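Local coordinates for protein peptidoglycan D,D-transpeptidase PbpA (Mycobacterium tuberculosis, PDB 3UN7) that probably catalyses, as a penicillin-binding D,D-transpeptidase, the peptide cross-linking of peptidoglycan in the cell wall and helps regulate cell length, at residues Q25-G30 with N104-I109; V54-T59 with S149-P154; V427-E432 with A444-I449. All coordinates share one frame; numbering follows the deposited sequence.

Contact 1: Q25-G30 with N104-I109; sequences QITAGG and NVDTTI
Strands 26-28 and 104-107 pair in parallel, I26 beside V105 and T27 beside D106, and the pairing is extended at one end by Q25 and N104. V105 N donates to Q25 O (2.8 Å). T27 N donates to V105 O (2.8 Å). At the start of the pair the Q25 and N104 side chains lie side by side and point the same way, their amide planes 33° apart. N104 grips Q25 twice: its OD1 takes Q25 N from above the carbonyl plane (3.0 Å), and its ND2 donates to Q25 OE1 (2.8 Å). T27 OG1 donates to D106 OD1 (2.6 Å), meeting it from above the carboxylate plane. The other carboxylate oxygen, OD2, forms a salt bridge with K343. T27 O accepts from both T107 N and T107 OG1 (2.8 Å to OG1). T107 OG1 can do this because it sits between its own backbone N and carbonyl carbon (chi1 73°). I26 CG2 touches T107 CG2 at 3.7 Å. Past the strands, one water takes G29 N and donates to T107 O and I109 O. The pair lies inside a mixed sheet, flanked by antiparallel strands 31-38 and 339-343. It is the parallel step of that sheet.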
loop_
_atom_site.group_PDB
_atom_site.type_symbol
_atom_site.label_atom_id
_atom_site.label_comp_id
_atom_site.label_asym_id
_atom_site.label_seq_id
_atom_site.Cartn_x
_atom_site.Cartn_y
_atom_site.Cartn_z
ATOM N N GLN A 25 21.957 -13.384 0.405
ATOM C CA GLN A 25 20.987 -12.977 1.427
ATOM C C GLN A 25 20.083 -11.843 0.962
ATOM O O GLN A 25 20.496 -10.985 0.172
ATOM C CB GLN A 25 21.722 -12.469 2.682
ATOM C CG GLN A 25 22.788 -13.400 3.227
ATOM C CD GLN A 25 23.660 -12.745 4.280
ATOM O OE1 GLN A 25 23.826 -11.519 4.306
ATOM N NE2 GLN A 25 24.227 -13.558 5.151
ATOM N N ILE A 26 18.860 -11.828 1.483
ATOM C CA ILE A 26 17.973 -10.658 1.354
ATOM C C ILE A 26 17.953 -9.998 2.720
ATOM O O ILE A 26 17.682 -10.667 3.709
ATOM C CB ILE A 26 16.550 -11.067 0.940
ATOM C CG1 ILE A 26 16.584 -11.817 -0.404
ATOM C CG2 ILE A 26 15.612 -9.833 0.903
ATOM C CD1 ILE A 26 15.219 -12.390 -0.851
ATOM N N THR A 27 18.264 -8.697 2.788
ATOM C CA THR A 27 18.418 -8.067 4.091
ATOM C C THR A 27 17.494 -6.852 4.253
ATOM O O THR A 27 16.987 -6.294 3.258
ATOM C CB THR A 27 19.885 -7.643 4.338
ATOM O OG1 THR A 27 20.203 -6.561 3.463
ATOM C CG2 THR A 27 20.846 -8.797 4.068
ATOM N N ALA A 28 17.273 -6.463 5.507
ATOM C CA ALA A 28 16.559 -5.221 5.861
ATOM C C ALA A 28 17.115 -4.684 7.175
ATOM O O ALA A 28 17.266 -5.430 8.150
ATOM C CB ALA A 28 15.061 -5.468 5.987
ATOM N N GLY A 29 17.461 -3.407 7.191
ATOM C CA GLY A 29 18.053 -2.776 8.375
ATOM C C GLY A 29 19.220 -3.553 8.977
ATOM O O GLY A 29 19.409 -3.533 10.184
ATOM N N GLY A 30 19.998 -4.240 8.143
ATOM C CA GLY A 30 21.116 -5.073 8.627
ATOM C C GLY A 30 20.707 -6.438 9.174
ATOM O O GLY A 30 21.518 -7.146 9.788
ATOM N N ASN A 104 24.189 -10.186 -2.513
ATOM C CA ASN A 104 23.196 -9.800 -1.513
ATOM C C ASN A 104 22.264 -8.720 -2.015
ATOM O O ASN A 104 22.668 -7.837 -2.780
ATOM C CB ASN A 104 23.882 -9.272 -0.250
ATOM C CG ASN A 104 24.156 -10.358 0.774
ATOM O OD1 ASN A 104 24.286 -11.547 0.438
ATOM N ND2 ASN A 104 24.240 -9.949 2.056
ATOM N N VAL A 105 21.025 -8.772 -1.537
ATOM C CA VAL A 105 20.015 -7.777 -1.852
ATOM C C VAL A 105 19.641 -7.062 -0.564
ATOM O O VAL A 105 19.083 -7.662 0.346
ATOM C CB VAL A 105 18.752 -8.430 -2.435
ATOM C CG1 VAL A 105 17.609 -7.388 -2.593
ATOM C CG2 VAL A 105 19.074 -9.132 -3.744
ATOM N N ASP A 106 19.932 -5.771 -0.522
ATOM C CA ASP A 106 19.637 -4.921 0.614
ATOM C C ASP A 106 18.351 -4.137 0.346
ATOM O O ASP A 106 18.357 -3.189 -0.433
ATOM C CB ASP A 106 20.809 -3.965 0.833
ATOM C CG ASP A 106 22.025 -4.657 1.439
ATOM O OD1 ASP A 106 21.988 -5.903 1.666
ATOM O OD2 ASP A 106 23.031 -3.947 1.701
ATOM N N THR A 107 17.249 -4.556 0.963
ATOM C CA THR A 107 15.956 -3.889 0.752
ATOM C C THR A 107 15.847 -2.565 1.512
ATOM O O THR A 107 16.672 -2.242 2.362
ATOM C CB THR A 107 14.741 -4.797 1.127
ATOM O OG1 THR A 107 14.648 -4.904 2.548
ATOM C CG2 THR A 107 14.896 -6.184 0.531
ATOM N N THR A 108 14.811 -1.808 1.190
ATOM C CA THR A 108 14.537 -0.536 1.841
ATOM C C THR A 108 13.681 -0.709 3.095
ATOM O O THR A 108 13.351 0.277 3.747
ATOM C CB THR A 108 13.749 0.395 0.907
ATOM O OG1 THR A 108 12.618 -0.324 0.373
ATOM C CG2 THR A 108 14.612 0.866 -0.232
ATOM N N ILE A 109 13.282 -1.950 3.399
ATOM C CA ILE A 109 12.341 -2.226 4.490
ATOM C C ILE A 109 12.979 -1.867 5.824
ATOM O O ILE A 109 14.131 -2.211 6.075
ATOM C CB ILE A 109 11.897 -3.729 4.504
ATOM C CG1 ILE A 109 11.115 -4.091 3.229
ATOM C CG2 ILE A 109 11.048 -4.066 5.757
ATOM C CD1 ILE A 109 9.735 -3.458 3.116
HETATM O O HOH W 1 16.580 -1.914 5.086
#

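Contact 2: V54-T59 with S149-P154; sequences VYAPVT and SPSYDP
A56 and P154 have the closest CA atoms of the two segments, 6.5 Å apart, where the kinked helix V54-T59 meets the irregular chain S149-P154. The helix is kinked at P57 and V58. P57 N has no hydrogen to give. V58 N turns to Y55 O, three residues back (2.8 Å), and T59 N shares that oxygen (2.7 Å). No hydrogen bond joins the two segments. The contact is packing round one methyl group.

A56 CB points at the loop and is met by three residues. S151 OG comes to 3.3 Å from A56 CB. P154 CG reaches A56 CB from a widely different direction, at 3.8 Å. The Y152 ring comes from a third side, its CE2 3.6 Å from A56 CB. It approaches obliquely, with CZ and CD2 slightly farther off. S151 OG is anti to the backbone N (chi1 -165°), which sets it on the side of the helix. There it touches A56 CB and makes its hydrogen bond to E53 O, in the same helix as A56. The loop is thus tied to this helix by a polar bond beside the apolar patch. P57 CD lies 4.0 Å from S151 OG, at the margin.

The contact joins two parts of the protein. Segment 54-59 belongs to the dimerisation-family part, and 149-154 to the transpeptidase-family part.

The loop runs from strand 143-149 to helix 154-157, with D153 at the N-cap of that helix. Helix 52-59 lies against it, with Y55, V58 and T59 on strand 31-38. Helix 111-123 borders both partners, since its W118 touches V54 and S151.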
loop_
_atom_site.group_PDB
_atom_site.type_symbol
_atom_site.label_atom_id
_atom_site.label_comp_id
_atom_site.label_asym_id
_atom_site.label_seq_id
_atom_site.Cartn_x
_atom_site.Cartn_y
_atom_site.Cartn_z
ATOM N N VAL A 54 5.871 -12.584 8.421
ATOM C CA VAL A 54 6.014 -11.138 8.409
ATOM C C VAL A 54 6.603 -10.624 7.090
ATOM O O VAL A 54 6.045 -9.690 6.500
ATOM C CB VAL A 54 6.869 -10.629 9.576
ATOM C CG1 VAL A 54 7.059 -9.112 9.467
ATOM C CG2 VAL A 54 6.215 -10.998 10.910
ATOM N N TYR A 55 7.701 -11.235 6.631
ATOM C CA TYR A 55 8.396 -10.756 5.411
ATOM C C TYR A 55 8.086 -11.519 4.124
ATOM O O TYR A 55 8.674 -11.235 3.091
ATOM C CB TYR A 55 9.922 -10.702 5.632
ATOM C CG TYR A 55 10.298 -9.711 6.702
ATOM C CD1 TYR A 55 10.433 -10.122 8.026
ATOM C CD2 TYR A 55 10.498 -8.360 6.398
ATOM C CE1 TYR A 55 10.771 -9.211 9.050
ATOM C CE2 TYR A 55 10.854 -7.442 7.410
ATOM C CZ TYR A 55 10.967 -7.885 8.723
ATOM O OH TYR A 55 11.278 -7.018 9.722
ATOM N N ALA A 56 7.170 -12.487 4.172
ATOM C CA ALA A 56 6.780 -13.215 2.953
ATOM C C ALA A 56 6.441 -12.314 1.748
ATOM O O ALA A 56 6.857 -12.608 0.638
ATOM C CB ALA A 56 5.649 -14.195 3.235
ATOM N N PRO A 57 5.687 -11.212 1.955
ATOM C CA PRO A 57 5.398 -10.314 0.836
ATOM C C PRO A 57 6.649 -9.673 0.219
ATOM O O PRO A 57 6.605 -9.234 -0.936
ATOM C CB PRO A 57 4.534 -9.227 1.496
ATOM C CG PRO A 57 3.850 -9.942 2.608
ATOM C CD PRO A 57 4.987 -10.764 3.174
ATOM N N VAL A 58 7.736 -9.621 0.998
ATOM C CA VAL A 58 8.988 -9.063 0.534
ATOM C C VAL A 58 9.879 -10.180 -0.026
ATOM O O VAL A 58 10.321 -10.096 -1.163
ATOM C CB VAL A 58 9.718 -8.264 1.662
ATOM C CG1 VAL A 58 11.118 -7.818 1.205
ATOM C CG2 VAL A 58 8.906 -7.062 2.074
ATOM N N THR A 59 10.132 -11.226 0.760
ATOM C CA THR A 59 11.064 -12.274 0.300
ATOM C C THR A 59 10.450 -13.140 -0.803
ATOM O O THR A 59 11.125 -13.500 -1.747
ATOM C CB THR A 59 11.555 -13.186 1.449
ATOM O OG1 THR A 59 10.447 -13.896 1.996
ATOM C CG2 THR A 59 12.261 -12.374 2.555
ATOM N N SER A 149 -1.801 -9.608 5.048
ATOM C CA SER A 149 -2.359 -10.473 6.086
ATOM C C SER A 149 -3.669 -11.091 5.561
ATOM O O SER A 149 -4.467 -10.394 4.930
ATOM C CB SER A 149 -2.589 -9.661 7.367
ATOM O OG SER A 149 -3.051 -10.455 8.446
ATOM N N PRO A 150 -3.875 -12.409 5.758
ATOM C CA PRO A 150 -2.977 -13.383 6.385
ATOM C C PRO A 150 -1.747 -13.577 5.499
ATOM O O PRO A 150 -1.762 -13.182 4.337
ATOM C CB PRO A 150 -3.820 -14.672 6.427
ATOM C CG PRO A 150 -4.810 -14.516 5.298
ATOM C CD PRO A 150 -5.133 -13.037 5.300
ATOM N N SER A 151 -0.687 -14.157 6.053
ATOM C CA SER A 151 0.503 -14.470 5.272
ATOM C C SER A 151 0.761 -15.967 5.401
ATOM O O SER A 151 -0.092 -16.697 5.899
ATOM C CB SER A 151 1.687 -13.641 5.754
ATOM O OG SER A 151 2.750 -13.675 4.813
ATOM N N TYR A 152 1.921 -16.427 4.950
ATOM C CA TYR A 152 2.247 -17.846 4.938
ATOM C C TYR A 152 3.717 -18.002 5.294
ATOM O O TYR A 152 4.458 -17.023 5.325
ATOM C CB TYR A 152 1.984 -18.445 3.554
ATOM C CG TYR A 152 2.948 -17.958 2.512
ATOM C CD1 TYR A 152 4.056 -18.734 2.140
ATOM C CD2 TYR A 152 2.791 -16.703 1.921
ATOM C CE1 TYR A 152 4.977 -18.272 1.212
ATOM C CE2 TYR A 152 3.702 -16.240 0.985
ATOM C CZ TYR A 152 4.793 -17.025 0.642
ATOM O OH TYR A 152 5.684 -16.567 -0.300
ATOM N N ASP A 153 4.139 -19.235 5.515
ATOM C CA ASP A 153 5.521 -19.502 5.901
ATOM C C ASP A 153 6.329 -20.023 4.697
ATOM O O ASP A 153 6.182 -21.178 4.316
ATOM C CB ASP A 153 5.514 -20.509 7.056
ATOM C CG ASP A 153 6.901 -20.884 7.523
ATOM O OD1 ASP A 153 7.893 -20.361 6.980
ATOM O OD2 ASP A 153 6.990 -21.701 8.467
ATOM N N PRO A 154 7.182 -19.167 4.087
ATOM C CA PRO A 154 7.993 -19.640 2.953
ATOM C C PRO A 154 8.908 -20.812 3.277
ATOM O O PRO A 154 9.353 -21.476 2.361
ATOM C CB PRO A 154 8.826 -18.401 2.574
ATOM C CG PRO A 154 7.960 -17.245 3.031
ATOM C CD PRO A 154 7.427 -17.737 4.352
#

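Contact 3: V427-E432 with A444-I449; sequences VAVLVE and ALAAPI
E432 OE2 is gripped by R183 NE in a salt bridge and by Y189 OH in a hydrogen bond, one residue beyond V431, which with V429 packs on A446 and I449. The contact itself is apolar and buried, with no hydrogen bond across it. V429 and V431 are two apart in the strand and point toward the helix. A446 and I449, three apart, point back from the helix.

V429 CG1 lies anti to the backbone N (chi1 177°) and does most of the touching. It is 3.8 Å from I449 CG2 and 4.0 Å from A446 CB. It also rests 3.7 Å from A446 O. V431 uses its other branch, CG2. This methyl meets I449 CD1 at 3.8 Å and A446 CA at 4.1 Å. Both valines cross I449 obliquely, one at its CG2 branch and the other at the end of its chain. A446 sits beside both valines.

This is a helix laid on a beta sheet, within the transpeptidase domain. Strand 425-431 is the middle strand of five, between 131-136 and 411-418. Helix 446-458 runs on past V427, which touches V453 and I454. I449 also meets A120 and M121 of helix 111-123.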
loop_
_atom_site.group_PDB
_atom_site.type_symbol
_atom_site.label_atom_id
_atom_site.label_comp_id
_atom_site.label_asym_id
_atom_site.label_seq_id
_atom_site.Cartn_x
_atom_site.Cartn_y
_atom_site.Cartn_z
ATOM N N VAL A 427 1.580 6.293 4.977
ATOM C CA VAL A 427 1.066 4.940 5.181
ATOM C C VAL A 427 -0.279 4.748 4.506
ATOM O O VAL A 427 -1.025 5.709 4.284
ATOM C CB VAL A 427 0.951 4.540 6.693
ATOM C CG1 VAL A 427 2.300 4.663 7.392
ATOM C CG2 VAL A 427 -0.134 5.395 7.444
ATOM N N ALA A 428 -0.563 3.505 4.147
ATOM C CA ALA A 428 -1.925 3.099 3.815
ATOM C C ALA A 428 -2.219 1.825 4.551
ATOM O O ALA A 428 -1.402 0.895 4.546
ATOM C CB ALA A 428 -2.102 2.881 2.334
ATOM N N VAL A 429 -3.386 1.794 5.185
ATOM C CA VAL A 429 -3.867 0.596 5.867
ATOM C C VAL A 429 -5.159 0.233 5.192
ATOM O O VAL A 429 -6.061 1.078 5.043
ATOM C CB VAL A 429 -4.127 0.861 7.354
ATOM C CG1 VAL A 429 -4.699 -0.381 8.054
ATOM C CG2 VAL A 429 -2.867 1.346 8.034
ATOM N N LEU A 430 -5.240 -1.007 4.733
ATOM C CA LEU A 430 -6.521 -1.555 4.322
ATOM C C LEU A 430 -6.881 -2.737 5.217
ATOM O O LEU A 430 -6.118 -3.711 5.299
ATOM C CB LEU A 430 -6.502 -1.980 2.848
ATOM C CG LEU A 430 -7.720 -2.855 2.525
ATOM C CD1 LEU A 430 -8.965 -2.017 2.210
ATOM C CD2 LEU A 430 -7.357 -3.793 1.414
ATOM N N VAL A 431 -8.027 -2.633 5.906
ATOM C CA VAL A 431 -8.579 -3.742 6.663
ATOM C C VAL A 431 -9.815 -4.232 5.925
ATOM O O VAL A 431 -10.853 -3.550 5.906
ATOM C CB VAL A 431 -8.993 -3.348 8.113
ATOM C CG1 VAL A 431 -9.594 -4.543 8.812
ATOM C CG2 VAL A 431 -7.789 -2.818 8.903
ATOM N N GLU A 432 -9.692 -5.397 5.298
ATOM C CA GLU A 432 -10.807 -5.990 4.566
ATOM C C GLU A 432 -11.960 -6.319 5.525
ATOM O O GLU A 432 -11.752 -6.929 6.580
ATOM C CB GLU A 432 -10.348 -7.243 3.819
ATOM C CG GLU A 432 -9.321 -6.947 2.730
ATOM C CD GLU A 432 -9.112 -8.105 1.778
ATOM O OE1 GLU A 432 -10.096 -8.788 1.424
ATOM O OE2 GLU A 432 -7.954 -8.315 1.365
ATOM N N ALA A 444 -12.719 3.381 11.459
ATOM C CA ALA A 444 -11.913 3.591 12.664
ATOM C C ALA A 444 -10.913 2.499 13.024
ATOM O O ALA A 444 -9.862 2.809 13.561
ATOM C CB ALA A 444 -12.807 3.898 13.859
ATOM N N LEU A 445 -11.248 1.234 12.770
ATOM C CA LEU A 445 -10.345 0.111 13.067
ATOM C C LEU A 445 -8.997 0.221 12.341
ATOM O O LEU A 445 -7.971 -0.228 12.853
ATOM C CB LEU A 445 -11.010 -1.213 12.676
ATOM C CG LEU A 445 -10.968 -2.392 13.649
ATOM C CD1 LEU A 445 -11.278 -1.958 15.077
ATOM C CD2 LEU A 445 -11.935 -3.482 13.201
ATOM N N ALA A 446 -9.020 0.813 11.147
ATOM C CA ALA A 446 -7.823 0.996 10.323
ATOM C C ALA A 446 -6.898 2.067 10.890
ATOM O O ALA A 446 -5.684 1.980 10.733
ATOM C CB ALA A 446 -8.217 1.322 8.885
ATOM N N ALA A 447 -7.475 3.060 11.577
ATOM C CA ALA A 447 -6.721 4.234 12.043
ATOM C C ALA A 447 -5.579 3.957 13.041
ATOM O O ALA A 447 -4.457 4.430 12.825
ATOM C CB ALA A 447 -7.677 5.307 12.597
ATOM N N PRO A 448 -5.860 3.240 14.156
ATOM C CA PRO A 448 -4.750 3.017 15.109
ATOM C C PRO A 448 -3.635 2.107 14.562
ATOM O O PRO A 448 -2.507 2.174 15.038
ATOM C CB PRO A 448 -5.422 2.368 16.316
ATOM C CG PRO A 448 -6.721 1.846 15.809
ATOM C CD PRO A 448 -7.133 2.667 14.641
ATOM N N ILE A 449 -3.965 1.261 13.591
ATOM C CA ILE A 449 -2.955 0.459 12.874
ATOM C C ILE A 449 -1.999 1.387 12.128
ATOM O O ILE A 449 -0.780 1.202 12.173
ATOM C CB ILE A 449 -3.612 -0.553 11.895
ATOM C CG1 ILE A 449 -4.427 -1.587 12.682
ATOM C CG2 ILE A 449 -2.536 -1.255 11.024
ATOM C CD1 ILE A 449 -5.388 -2.453 11.871
#

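How the contacts relate
Contacts 1 and 2 interlock along the chain: 25-30, 54-59, 104-109, then 149-154. Their centres are 15 Å apart and they touch. I109 CG2 packs on Y55 CE2, and I109 CD1 on V58 CG2. The mixed sheet of contact 1 is thereby joined to helix 52-59 of contact 2. Contact 3 follows in series near the C-terminus, its centre 19 Å from that of contact 2 and 26 Å from that of contact 1. Contact 2 bridges the regions: 54-59 belongs to the dimerisation-family part, and 149-154, in the transpeptidase-family part, follows strand 143-149, an edge strand of the sheet that holds 427-431. Helix 111-123 borders contacts 2 and 3. N-terminal elements are thus packed onto the transpeptidase domain.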